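Local coordinates for De Novo Protein OR329 (Artificial gene, PDB 4HXT), which is a computationally designed armadillo-repeat protein of no known natural function, probably made as a building block for self-assembling cyclic homo-oligomers, at residues V48-L53 / V83-V88; A67-A72 / A107-N112; E119-I124 / I155-D160. One frame throughout, in Å; residues are numbered along the deposited sequence.

Interaction 1: V48-L53 / V83-V88; sequences VLVKLL and VDAGGV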
ATOM      1  N   VAL A  48     -24.437 -13.581   4.934  1.00 19.43           N
ATOM      2  CA  VAL A  48     -25.502 -14.328   4.274  1.00 22.75           C
ATOM      3  C   VAL A  48     -25.284 -14.374   2.761  1.00 23.52           C
ATOM      4  O   VAL A  48     -25.484 -15.411   2.137  1.00 21.94           O
ATOM      5  CB  VAL A  48     -26.881 -13.707   4.585  1.00 22.92           C
ATOM      6  CG1 VAL A  48     -27.985 -14.487   3.895  1.00 24.41           C
ATOM      7  CG2 VAL A  48     -27.105 -13.670   6.100  1.00 30.54           C
ATOM      8  N   LEU A  49     -24.871 -13.254   2.171  1.00 18.74           N
ATOM      9  CA  LEU A  49     -24.629 -13.208   0.730  1.00 20.59           C
ATOM     10  C   LEU A  49     -23.477 -14.123   0.346  1.00 19.55           C
ATOM     11  O   LEU A  49     -23.497 -14.745  -0.716  1.00 25.07           O
ATOM     12  CB  LEU A  49     -24.321 -11.779   0.281  1.00 20.43           C
ATOM     13  CG  LEU A  49     -25.549 -10.873   0.201  1.00 22.89           C
ATOM     14  CD1 LEU A  49     -25.105  -9.442  -0.026  1.00 22.00           C
ATOM     15  CD2 LEU A  49     -26.471 -11.351  -0.926  1.00 18.43           C
ATOM     16  N   VAL A  50     -22.469 -14.193   1.212  1.00 20.53           N
ATOM     17  CA  VAL A  50     -21.313 -15.044   0.967  1.00 20.60           C
ATOM     18  C   VAL A  50     -21.752 -16.501   0.992  1.00 24.49           C
ATOM     19  O   VAL A  50     -21.220 -17.331   0.257  1.00 25.68           O
ATOM     20  CB  VAL A  50     -20.208 -14.809   2.024  1.00 21.18           C
ATOM     21  CG1 VAL A  50     -19.163 -15.915   1.956  1.00 23.32           C
ATOM     22  CG2 VAL A  50     -19.549 -13.456   1.775  1.00 24.16           C
ATOM     23  N   LYS A  51     -22.724 -16.814   1.837  1.00 23.97           N
ATOM     24  CA  LYS A  51     -23.218 -18.182   1.901  1.00 27.14           C
ATOM     25  C   LYS A  51     -23.980 -18.486   0.605  1.00 25.09           C
ATOM     26  O   LYS A  51     -23.863 -19.576   0.053  1.00 27.08           O
ATOM     27  CB  LYS A  51     -24.146 -18.373   3.099  1.00 32.81           C
ATOM     28  CG  LYS A  51     -24.187 -19.810   3.595  1.00 51.42           C
ATOM     29  CD  LYS A  51     -25.554 -20.180   4.139  1.00 67.77           C
ATOM     30  CE  LYS A  51     -25.516 -21.511   4.875  1.00 73.75           C
ATOM     31  NZ  LYS A  51     -24.757 -21.405   6.155  1.00 77.23           N
ATOM     32  N   LEU A  52     -24.751 -17.515   0.116  1.00 25.68           N
ATOM     33  CA  LEU A  52     -25.511 -17.712  -1.117  1.00 24.79           C
ATOM     34  C   LEU A  52     -24.616 -17.947  -2.322  1.00 24.55           C
ATOM     35  O   LEU A  52     -25.071 -18.462  -3.347  1.00 26.19           O
ATOM     36  CB  LEU A  52     -26.429 -16.515  -1.398  1.00 29.75           C
ATOM     37  CG  LEU A  52     -27.684 -16.354  -0.538  1.00 42.02           C
ATOM     38  CD1 LEU A  52     -28.662 -15.430  -1.256  1.00 38.16           C
ATOM     39  CD2 LEU A  52     -28.335 -17.700  -0.300  1.00 43.83           C
ATOM     40  N   LEU A  53     -23.345 -17.570  -2.206  1.00 18.96           N
ATOM     41  CA  LEU A  53     -22.399 -17.764  -3.296  1.00 20.31           C
ATOM     42  C   LEU A  53     -22.176 -19.254  -3.524  1.00 24.94           C
ATOM     43  O   LEU A  53     -21.790 -19.674  -4.615  1.00 27.14           O
ATOM     44  CB  LEU A  53     -21.056 -17.098  -2.968  1.00 22.49           C
ATOM     45  CG  LEU A  53     -21.009 -15.572  -2.874  1.00 25.52           C
ATOM     46  CD1 LEU A  53     -19.587 -15.136  -2.532  1.00 26.16           C
ATOM     47  CD2 LEU A  53     -21.450 -14.955  -4.193  1.00 27.71           C
ATOM     48  N   VAL A  83     -14.121  -9.649   3.305  1.00 20.51           N
ATOM     49  CA  VAL A  83     -12.915 -10.433   3.535  1.00 19.76           C
ATOM     50  C   VAL A  83     -13.000 -11.245   4.825  1.00 22.01           C
ATOM     51  O   VAL A  83     -12.670 -12.427   4.841  1.00 25.32           O
ATOM     52  CB  VAL A  83     -11.665  -9.525   3.583  1.00 22.30           C
ATOM     53  CG1 VAL A  83     -10.427 -10.353   3.886  1.00 25.94           C
ATOM     54  CG2 VAL A  83     -11.494  -8.805   2.236  1.00 25.54           C
ATOM     55  N   ASP A  84     -13.459 -10.617   5.901  1.00 24.33           N
ATOM     56  CA  ASP A  84     -13.573 -11.300   7.186  1.00 25.24           C
ATOM     57  C   ASP A  84     -14.638 -12.391   7.198  1.00 25.27           C
ATOM     58  O   ASP A  84     -14.656 -13.241   8.091  1.00 28.15           O
ATOM     59  CB  ASP A  84     -13.848 -10.288   8.301  1.00 24.64           C
ATOM     60  CG  ASP A  84     -12.603  -9.497   8.694  1.00 33.35           C
ATOM     61  OD1 ASP A  84     -11.510  -9.773   8.147  1.00 27.16           O
ATOM     62  OD2 ASP A  84     -12.718  -8.604   9.557  1.00 41.05           O
ATOM     63  N   ALA A  85     -15.524 -12.366   6.210  1.00 22.70           N
ATOM     64  CA  ALA A  85     -16.576 -13.370   6.107  1.00 26.45           C
ATOM     65  C   ALA A  85     -16.113 -14.490   5.179  1.00 32.49           C
ATOM     66  O   ALA A  85     -16.874 -15.407   4.870  1.00 29.71           O
ATOM     67  CB  ALA A  85     -17.856 -12.740   5.572  1.00 30.15           C
ATOM     68  N   GLY A  86     -14.859 -14.403   4.734  1.00 18.70           N
ATOM     69  CA  GLY A  86     -14.308 -15.419   3.852  1.00 25.74           C
ATOM     70  C   GLY A  86     -14.819 -15.344   2.423  1.00 28.46           C
ATOM     71  O   GLY A  86     -14.710 -16.307   1.663  1.00 24.85           O
ATOM     72  N   GLY A  87     -15.368 -14.192   2.052  1.00 24.67           N
ATOM     73  CA  GLY A  87     -15.902 -14.014   0.716  1.00 21.67           C
ATOM     74  C   GLY A  87     -14.923 -14.090  -0.443  1.00 21.33           C
ATOM     75  O   GLY A  87     -15.305 -14.481  -1.547  1.00 18.03           O
ATOM     76  N   VAL A  88     -13.669 -13.718  -0.211  1.00 20.84           N
ATOM     77  CA  VAL A  88     -12.666 -13.736  -1.276  1.00 22.41           C
ATOM     78  C   VAL A  88     -12.359 -15.139  -1.805  1.00 19.87           C
ATOM     79  O   VAL A  88     -12.339 -15.365  -3.015  1.00 20.04           O
ATOM     80  CB  VAL A  88     -11.351 -13.071  -0.799  1.00 24.17           C
ATOM     81  CG1 VAL A  88     -10.245 -13.303  -1.818  1.00 19.90           C
ATOM     82  CG2 VAL A  88     -11.573 -11.573  -0.602  1.00 24.30           C
TER
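In the stacked-helix solenoid of an armadillo-like fold, V50 of helix 45-52 packs against the Schellman turn at A85-G87, where helix 76-84 ends and helix 87-94 begins. G86 leaves the helix with a positive phi of 74°, which by itself favours glycine, and two bonds back into the last turn define the Schellman motif; one is G86 N to V83 O, 3.0 Å. G86 is also the N-cap residue of the next helix, so a single glycine both ends one helix and starts the other.

V50 carries the contact with its two methyls. Its CG1 lies anti to the backbone N (chi1 167°), which sets CG1 and CG2 side by side facing the turn. CG1 comes to 3.7 Å from A85 O and also reaches over the bare CA of G87, while CG2 rests 3.8 Å from G87 CA. Beside this, V50 CG2 touches A85 CB at 4.2 Å, the one meeting of two apolar side chains across the contact. The backbones are close here, with V50 CA and G87 CA 5.5 Å apart: G87 has no side chain, and a beta carbon at its position would lie tight against V50 CG2.

No hydrogen bond crosses the contact; it is van der Waals packing, a branched side chain packed on the main chain of the turn. On the far side of the turn, V83 packs on W244 of the second subunit, and H247 of that subunit donates to V83 O. L53 points toward the turn as well; it also packs on L68 and on V90, L91 and L94 of helix 87-94, and its CD1 stops 4.4 Å from G87 O.

Interaction 2: A67-A72 / A107-N112; sequences ALANIA and ARALAN
A69 and A109 bring helices 58-71 and 100-113 together nearly parallel: the local axes approach to 8.0 Å at 17°, and A69 CA is 3.7 Å from A109 CA. Small residues permit this closeness. A69 CB presses on A109 CA and meets A109 CB at 3.6 Å. One turn on, A72 CB lies 3.8 Å from N112 CB, continuing the seam.

The same A69 methyl serves a second partner, for it sits 3.4 Å above the centre of the R108 guanidinium, covering one of its faces. R108 starts with CG anti to the backbone N and bends at chi3 (73°), which folds the chain across A69 toward the neighbouring helix. There both end nitrogens grip a single atom: N70 OD1 lies 3.0 Å from R108 NH1 and 2.9 Å from R108 NH2, close to the guanidinium plane. NH1 arrives almost in line with the N70 carbonyl bond, NH2 from a tilt, and the amide and guanidinium planes are steeply turned against each other. R108 NH2 also forms a salt bridge with E105, and N70 ND2 is bound to A27 O, so each group has a second partner.

N112 ND2 donates to A69 O at 2.7 Å with a nearly straight N-H...O angle of 159°. The acceptor lies in the amide plane of N112, but the nitrogen stands above the carbonyl plane of A69. N112 OD1 in turn accepts from R150 NH2.

The same asparagine-to-carbonyl bond repeats from one long helix to the next: N70 to A27, N112 to A69 and N154 to A111. These directional amide bonds probably help fix the register of neighbouring helices, while the alanines allow their close spacing and R108 bridges the flank.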
ATOM      1  N   ALA A  67     -24.509  -8.497  -5.758  1.00 21.85           N
ATOM      2  CA  ALA A  67     -24.775  -7.690  -4.576  1.00 22.30           C
ATOM      3  C   ALA A  67     -23.475  -7.411  -3.826  1.00 23.90           C
ATOM      4  O   ALA A  67     -23.254  -6.303  -3.352  1.00 22.16           O
ATOM      5  CB  ALA A  67     -25.758  -8.407  -3.664  1.00 21.45           C
ATOM      6  N   LEU A  68     -22.617  -8.424  -3.725  1.00 22.69           N
ATOM      7  CA  LEU A  68     -21.343  -8.277  -3.029  1.00 23.37           C
ATOM      8  C   LEU A  68     -20.397  -7.350  -3.785  1.00 17.28           C
ATOM      9  O   LEU A  68     -19.637  -6.594  -3.177  1.00 20.13           O
ATOM     10  CB  LEU A  68     -20.700  -9.653  -2.817  1.00 21.29           C
ATOM     11  CG  LEU A  68     -21.353 -10.499  -1.717  1.00 25.28           C
ATOM     12  CD1 LEU A  68     -20.853 -11.942  -1.778  1.00 22.64           C
ATOM     13  CD2 LEU A  68     -21.039  -9.873  -0.353  1.00 19.63           C
ATOM     14  N   ALA A  69     -20.445  -7.408  -5.114  1.00 22.14           N
ATOM     15  CA  ALA A  69     -19.602  -6.556  -5.940  1.00 20.30           C
ATOM     16  C   ALA A  69     -20.003  -5.100  -5.729  1.00 24.69           C
ATOM     17  O   ALA A  69     -19.149  -4.213  -5.689  1.00 24.55           O
ATOM     18  CB  ALA A  69     -19.747  -6.933  -7.412  1.00 20.64           C
ATOM     19  N   ASN A  70     -21.306  -4.857  -5.597  1.00 19.29           N
ATOM     20  CA  ASN A  70     -21.802  -3.503  -5.379  1.00 28.30           C
ATOM     21  C   ASN A  70     -21.403  -3.043  -3.985  1.00 28.74           C
ATOM     22  O   ASN A  70     -21.058  -1.880  -3.777  1.00 27.46           O
ATOM     23  CB  ASN A  70     -23.320  -3.459  -5.539  1.00 28.18           C
ATOM     24  CG  ASN A  70     -23.747  -3.516  -6.990  1.00 28.05           C
ATOM     25  OD1 ASN A  70     -22.931  -3.767  -7.876  1.00 28.13           O
ATOM     26  ND2 ASN A  70     -25.030  -3.288  -7.241  1.00 27.80           N
ATOM     27  N   ILE A  71     -21.457  -3.968  -3.033  1.00 25.36           N
ATOM     28  CA  ILE A  71     -21.079  -3.681  -1.655  1.00 23.91           C
ATOM     29  C   ILE A  71     -19.585  -3.358  -1.601  1.00 24.37           C
ATOM     30  O   ILE A  71     -19.164  -2.407  -0.937  1.00 25.64           O
ATOM     31  CB  ILE A  71     -21.372  -4.910  -0.745  1.00 20.25           C
ATOM     32  CG1 ILE A  71     -22.885  -5.059  -0.550  1.00 28.47           C
ATOM     33  CG2 ILE A  71     -20.653  -4.773   0.589  1.00 18.56           C
ATOM     34  CD1 ILE A  71     -23.299  -6.337   0.167  1.00 27.09           C
ATOM     35  N   ALA A  72     -18.794  -4.154  -2.319  1.00 18.81           N
ATOM     36  CA  ALA A  72     -17.345  -3.983  -2.348  1.00 27.03           C
ATOM     37  C   ALA A  72     -16.899  -2.665  -2.976  1.00 30.61           C
ATOM     38  O   ALA A  72     -15.738  -2.283  -2.858  1.00 27.81           O
ATOM     39  CB  ALA A  72     -16.698  -5.157  -3.078  1.00 20.87           C
ATOM     40  N   ALA A 107     -15.645 -11.716 -10.830  1.00 21.67           N
ATOM     41  CA  ALA A 107     -14.465 -10.937 -11.188  1.00 23.40           C
ATOM     42  C   ALA A 107     -14.664  -9.462 -10.849  1.00 22.86           C
ATOM     43  O   ALA A 107     -13.740  -8.797 -10.373  1.00 21.60           O
ATOM     44  CB  ALA A 107     -14.148 -11.101 -12.680  1.00 25.68           C
ATOM     45  N   ARG A 108     -15.865  -8.950 -11.096  1.00 19.76           N
ATOM     46  CA  ARG A 108     -16.155  -7.556 -10.794  1.00 22.20           C
ATOM     47  C   ARG A 108     -16.061  -7.318  -9.286  1.00 26.37           C
ATOM     48  O   ARG A 108     -15.567  -6.281  -8.846  1.00 18.18           O
ATOM     49  CB  ARG A 108     -17.551  -7.172 -11.293  1.00 27.83           C
ATOM     50  CG  ARG A 108     -17.893  -5.704 -11.066  1.00 28.44           C
ATOM     51  CD  ARG A 108     -19.145  -5.287 -11.822  1.00 28.61           C
ATOM     52  NE  ARG A 108     -20.375  -5.813 -11.239  1.00 28.23           N
ATOM     53  CZ  ARG A 108     -21.026  -5.257 -10.220  1.00 31.30           C
ATOM     54  NH1 ARG A 108     -20.570  -4.145  -9.657  1.00 38.16           N
ATOM     55  NH2 ARG A 108     -22.140  -5.814  -9.768  1.00 31.78           N
ATOM     56  N   ALA A 109     -16.526  -8.280  -8.493  1.00 22.86           N
ATOM     57  CA  ALA A 109     -16.463  -8.138  -7.039  1.00 25.74           C
ATOM     58  C   ALA A 109     -15.007  -8.116  -6.581  1.00 18.87           C
ATOM     59  O   ALA A 109     -14.621  -7.305  -5.740  1.00 19.27           O
ATOM     60  CB  ALA A 109     -17.204  -9.286  -6.360  1.00 23.70           C
ATOM     61  N   LEU A 110     -14.203  -9.018  -7.137  1.00 19.83           N
ATOM     62  CA  LEU A 110     -12.797  -9.090  -6.778  1.00 14.56           C
ATOM     63  C   LEU A 110     -12.080  -7.817  -7.218  1.00 18.02           C
ATOM     64  O   LEU A 110     -11.212  -7.306  -6.508  1.00 18.73           O
ATOM     65  CB  LEU A 110     -12.161 -10.333  -7.407  1.00 20.95           C
ATOM     66  CG  LEU A 110     -12.561 -11.633  -6.703  1.00 20.56           C
ATOM     67  CD1 LEU A 110     -12.023 -12.836  -7.461  1.00 22.75           C
ATOM     68  CD2 LEU A 110     -12.016 -11.617  -5.283  1.00 18.49           C
ATOM     69  N   ALA A 111     -12.457  -7.295  -8.382  1.00 21.83           N
ATOM     70  CA  ALA A 111     -11.852  -6.062  -8.878  1.00 19.63           C
ATOM     71  C   ALA A 111     -12.145  -4.922  -7.896  1.00 20.50           C
ATOM     72  O   ALA A 111     -11.257  -4.133  -7.571  1.00 21.62           O
ATOM     73  CB  ALA A 111     -12.399  -5.718 -10.268  1.00 16.82           C
ATOM     74  N   ASN A 112     -13.385  -4.841  -7.420  1.00 20.76           N
ATOM     75  CA  ASN A 112     -13.760  -3.791  -6.475  1.00 26.17           C
ATOM     76  C   ASN A 112     -13.076  -3.989  -5.134  1.00 21.91           C
ATOM     77  O   ASN A 112     -12.638  -3.028  -4.503  1.00 21.06           O
ATOM     78  CB  ASN A 112     -15.282  -3.737  -6.294  1.00 18.66           C
ATOM     79  CG  ASN A 112     -15.992  -3.273  -7.546  1.00 25.42           C
ATOM     80  OD1 ASN A 112     -15.351  -2.839  -8.505  1.00 22.43           O
ATOM     81  ND2 ASN A 112     -17.315  -3.357  -7.548  1.00 22.38           N
TER

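Interaction 3: E119-I124 / I155-D160; sequences EAIKAI and IASGPD
I121 on helix 118-126 and I155 at the end of helix 142-155 form the tightly packed part of this contact. I121 CG2, anti to the backbone N, meets I155 CG2 at 3.9 Å and lies equally far from I155 O. Next to it, I124 CG2 touches I155 CD1, also at 3.9 Å, so I155 is engaged by isoleucines one helical turn apart. I121 CD1 continues over the main chain of the type I beta turn I155-G158, reaching G158 CA at 3.7 Å; a beta carbon on G158 would clash there. An alanine in place of I121 would probably open a gap over G158 and leave I155 CG2 without its partner.

Packing is looser toward S157, which is exposed. I121 CD1 is 4.4 Å from S157 OG, whose hydrogen bond goes instead to N154 O. K122 leads away toward the second subunit, where its ion pair with E161 is long and weak, and P159 packs on P159 of that subunit. With A162 and A114 closing round the isoleucines, this is the apolar interior of an armadillo-type helical repeat, where a type I turn, followed by P159 as N-cap, leads into helix 160-168.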
ATOM      1  N   GLU A 119      -4.500  -4.711   2.648  1.00 15.93           N
ATOM      2  CA  GLU A 119      -4.903  -5.962   3.283  1.00 15.23           C
ATOM      3  C   GLU A 119      -5.957  -6.679   2.447  1.00 23.11           C
ATOM      4  O   GLU A 119      -6.007  -7.911   2.430  1.00 20.70           O
ATOM      5  CB  GLU A 119      -5.459  -5.710   4.689  1.00 16.71           C
ATOM      6  CG  GLU A 119      -4.426  -5.254   5.719  1.00 23.48           C
ATOM      7  CD  GLU A 119      -3.429  -6.351   6.079  1.00 33.19           C
ATOM      8  OE1 GLU A 119      -3.762  -7.542   5.916  1.00 40.91           O
ATOM      9  OE2 GLU A 119      -2.316  -6.022   6.539  1.00 33.71           O
ATOM     10  N   ALA A 120      -6.792  -5.917   1.745  1.00 17.66           N
ATOM     11  CA  ALA A 120      -7.833  -6.518   0.910  1.00 18.05           C
ATOM     12  C   ALA A 120      -7.196  -7.197  -0.299  1.00 22.56           C
ATOM     13  O   ALA A 120      -7.601  -8.289  -0.703  1.00 19.96           O
ATOM     14  CB  ALA A 120      -8.833  -5.454   0.458  1.00 21.30           C
ATOM     15  N   ILE A 121      -6.188  -6.549  -0.873  1.00 22.64           N
ATOM     16  CA  ILE A 121      -5.494  -7.104  -2.030  1.00 18.45           C
ATOM     17  C   ILE A 121      -4.736  -8.369  -1.613  1.00 18.75           C
ATOM     18  O   ILE A 121      -4.719  -9.363  -2.338  1.00 21.68           O
ATOM     19  CB  ILE A 121      -4.514  -6.074  -2.624  1.00 18.41           C
ATOM     20  CG1 ILE A 121      -5.303  -4.873  -3.165  1.00 19.00           C
ATOM     21  CG2 ILE A 121      -3.675  -6.710  -3.719  1.00 17.72           C
ATOM     22  CD1 ILE A 121      -4.438  -3.752  -3.689  1.00 22.17           C
ATOM     23  N   LYS A 122      -4.121  -8.327  -0.434  1.00 22.10           N
ATOM     24  CA  LYS A 122      -3.381  -9.477   0.075  1.00 23.70           C
ATOM     25  C   LYS A 122      -4.299 -10.689   0.204  1.00 21.32           C
ATOM     26  O   LYS A 122      -3.893 -11.815  -0.077  1.00 21.56           O
ATOM     27  CB  LYS A 122      -2.761  -9.154   1.439  1.00 22.27           C
ATOM     28  CG  LYS A 122      -2.046 -10.339   2.083  1.00 26.33           C
ATOM     29  CD  LYS A 122      -1.348  -9.932   3.370  1.00 32.10           C
ATOM     30  CE  LYS A 122      -0.803 -11.146   4.115  1.00 37.78           C
ATOM     31  NZ  LYS A 122       0.163 -11.910   3.291  1.00 35.52           N
ATOM     32  N   ALA A 123      -5.537 -10.456   0.631  1.00 24.07           N
ATOM     33  CA  ALA A 123      -6.495 -11.544   0.782  1.00 23.77           C
ATOM     34  C   ALA A 123      -6.689 -12.250  -0.561  1.00 20.34           C
ATOM     35  O   ALA A 123      -6.724 -13.482  -0.628  1.00 18.02           O
ATOM     36  CB  ALA A 123      -7.824 -11.006   1.296  1.00 24.09           C
ATOM     37  N   ILE A 124      -6.796 -11.467  -1.631  1.00 22.32           N
ATOM     38  CA  ILE A 124      -6.978 -12.027  -2.966  1.00 17.57           C
ATOM     39  C   ILE A 124      -5.754 -12.816  -3.406  1.00 18.86           C
ATOM     40  O   ILE A 124      -5.881 -13.886  -4.001  1.00 25.41           O
ATOM     41  CB  ILE A 124      -7.248 -10.927  -4.007  1.00 16.70           C
ATOM     42  CG1 ILE A 124      -8.542 -10.187  -3.661  1.00 16.34           C
ATOM     43  CG2 ILE A 124      -7.349 -11.541  -5.396  1.00 17.04           C
ATOM     44  CD1 ILE A 124      -8.800  -8.973  -4.548  1.00 15.76           C
ATOM     45  N   ILE A 155      -5.040  -4.852  -8.423  1.00 19.58           N
ATOM     46  CA  ILE A 155      -4.151  -5.650  -7.593  1.00 19.62           C
ATOM     47  C   ILE A 155      -2.721  -5.128  -7.739  1.00 26.04           C
ATOM     48  O   ILE A 155      -1.984  -5.037  -6.760  1.00 21.86           O
ATOM     49  CB  ILE A 155      -4.214  -7.137  -8.007  1.00 21.10           C
ATOM     50  CG1 ILE A 155      -5.559  -7.726  -7.574  1.00 25.18           C
ATOM     51  CG2 ILE A 155      -3.048  -7.909  -7.411  1.00 19.24           C
ATOM     52  CD1 ILE A 155      -5.809  -9.131  -8.073  1.00 21.30           C
ATOM     53  N   ALA A 156      -2.346  -4.765  -8.962  1.00 21.54           N
ATOM     54  CA  ALA A 156      -1.001  -4.264  -9.247  1.00 20.67           C
ATOM     55  C   ALA A 156      -0.696  -2.905  -8.616  1.00 22.94           C
ATOM     56  O   ALA A 156       0.442  -2.443  -8.659  1.00 21.81           O
ATOM     57  CB  ALA A 156      -0.777  -4.197 -10.756  1.00 17.88           C
ATOM     58  N   SER A 157      -1.705  -2.259  -8.037  1.00 17.97           N
ATOM     59  CA  SER A 157      -1.487  -0.971  -7.394  1.00 27.53           C
ATOM     60  C   SER A 157      -1.180  -1.185  -5.913  1.00 30.90           C
ATOM     61  O   SER A 157      -0.990  -0.228  -5.170  1.00 29.20           O
ATOM     62  CB  SER A 157      -2.730  -0.086  -7.528  1.00 33.30           C
ATOM     63  OG  SER A 157      -3.776  -0.565  -6.703  1.00 32.50           O
ATOM     64  N   GLY A 158      -1.125  -2.445  -5.493  1.00 27.00           N
ATOM     65  CA  GLY A 158      -0.864  -2.744  -4.096  1.00 24.65           C
ATOM     66  C   GLY A 158       0.594  -2.942  -3.727  1.00 30.06           C
ATOM     67  O   GLY A 158       1.486  -2.403  -4.376  1.00 30.22           O
ATOM     68  N   PRO A 159       0.867  -3.728  -2.676  1.00 27.73           N
ATOM     69  CA  PRO A 159       2.240  -3.983  -2.234  1.00 27.53           C
ATOM     70  C   PRO A 159       3.077  -4.791  -3.220  1.00 25.94           C
ATOM     71  O   PRO A 159       2.560  -5.340  -4.195  1.00 24.28           O
ATOM     72  CB  PRO A 159       2.044  -4.706  -0.903  1.00 33.02           C
ATOM     73  CG  PRO A 159       0.766  -5.439  -1.111  1.00 37.70           C
ATOM     74  CD  PRO A 159      -0.103  -4.424  -1.812  1.00 31.97           C
ATOM     75  N   ASP A 160       4.374  -4.857  -2.947  1.00 21.83           N
ATOM     76  CA  ASP A 160       5.319  -5.594  -3.781  1.00 26.61           C
ATOM     77  C   ASP A 160       4.872  -7.032  -4.020  1.00 22.12           C
ATOM     78  O   ASP A 160       4.919  -7.529  -5.144  1.00 26.14           O
ATOM     79  CB  ASP A 160       6.698  -5.606  -3.114  1.00 26.35           C
ATOM     80  CG  ASP A 160       7.766  -6.225  -3.994  1.00 32.17           C
ATOM     81  OD1 ASP A 160       8.261  -5.530  -4.906  1.00 35.79           O
ATOM     82  OD2 ASP A 160       8.105  -7.408  -3.781  1.00 31.02           O
TER

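Interaction 2 lies nearest the middle of the chain, about 7 Å between centres, and is the polar one: two long helices are joined through amides and a guanidinium. Interactions 1 and 3 have no cross-segment hydrogen bonds and rest on branched aliphatic side chains packed against turns. Interaction 1 is partly buried and interaction 3 is buried except at S157, yet both border the second subunit, which interaction 2 does not touch. No helix is shared, but helix 58-71 of interaction 2 falls between helices 45-52 and 76-84 of interaction 1, and helix 118-126 of interaction 3 follows helix 100-113. Each pair of contacts also touches: L53 on L68, V88 on I124, L110 on I124.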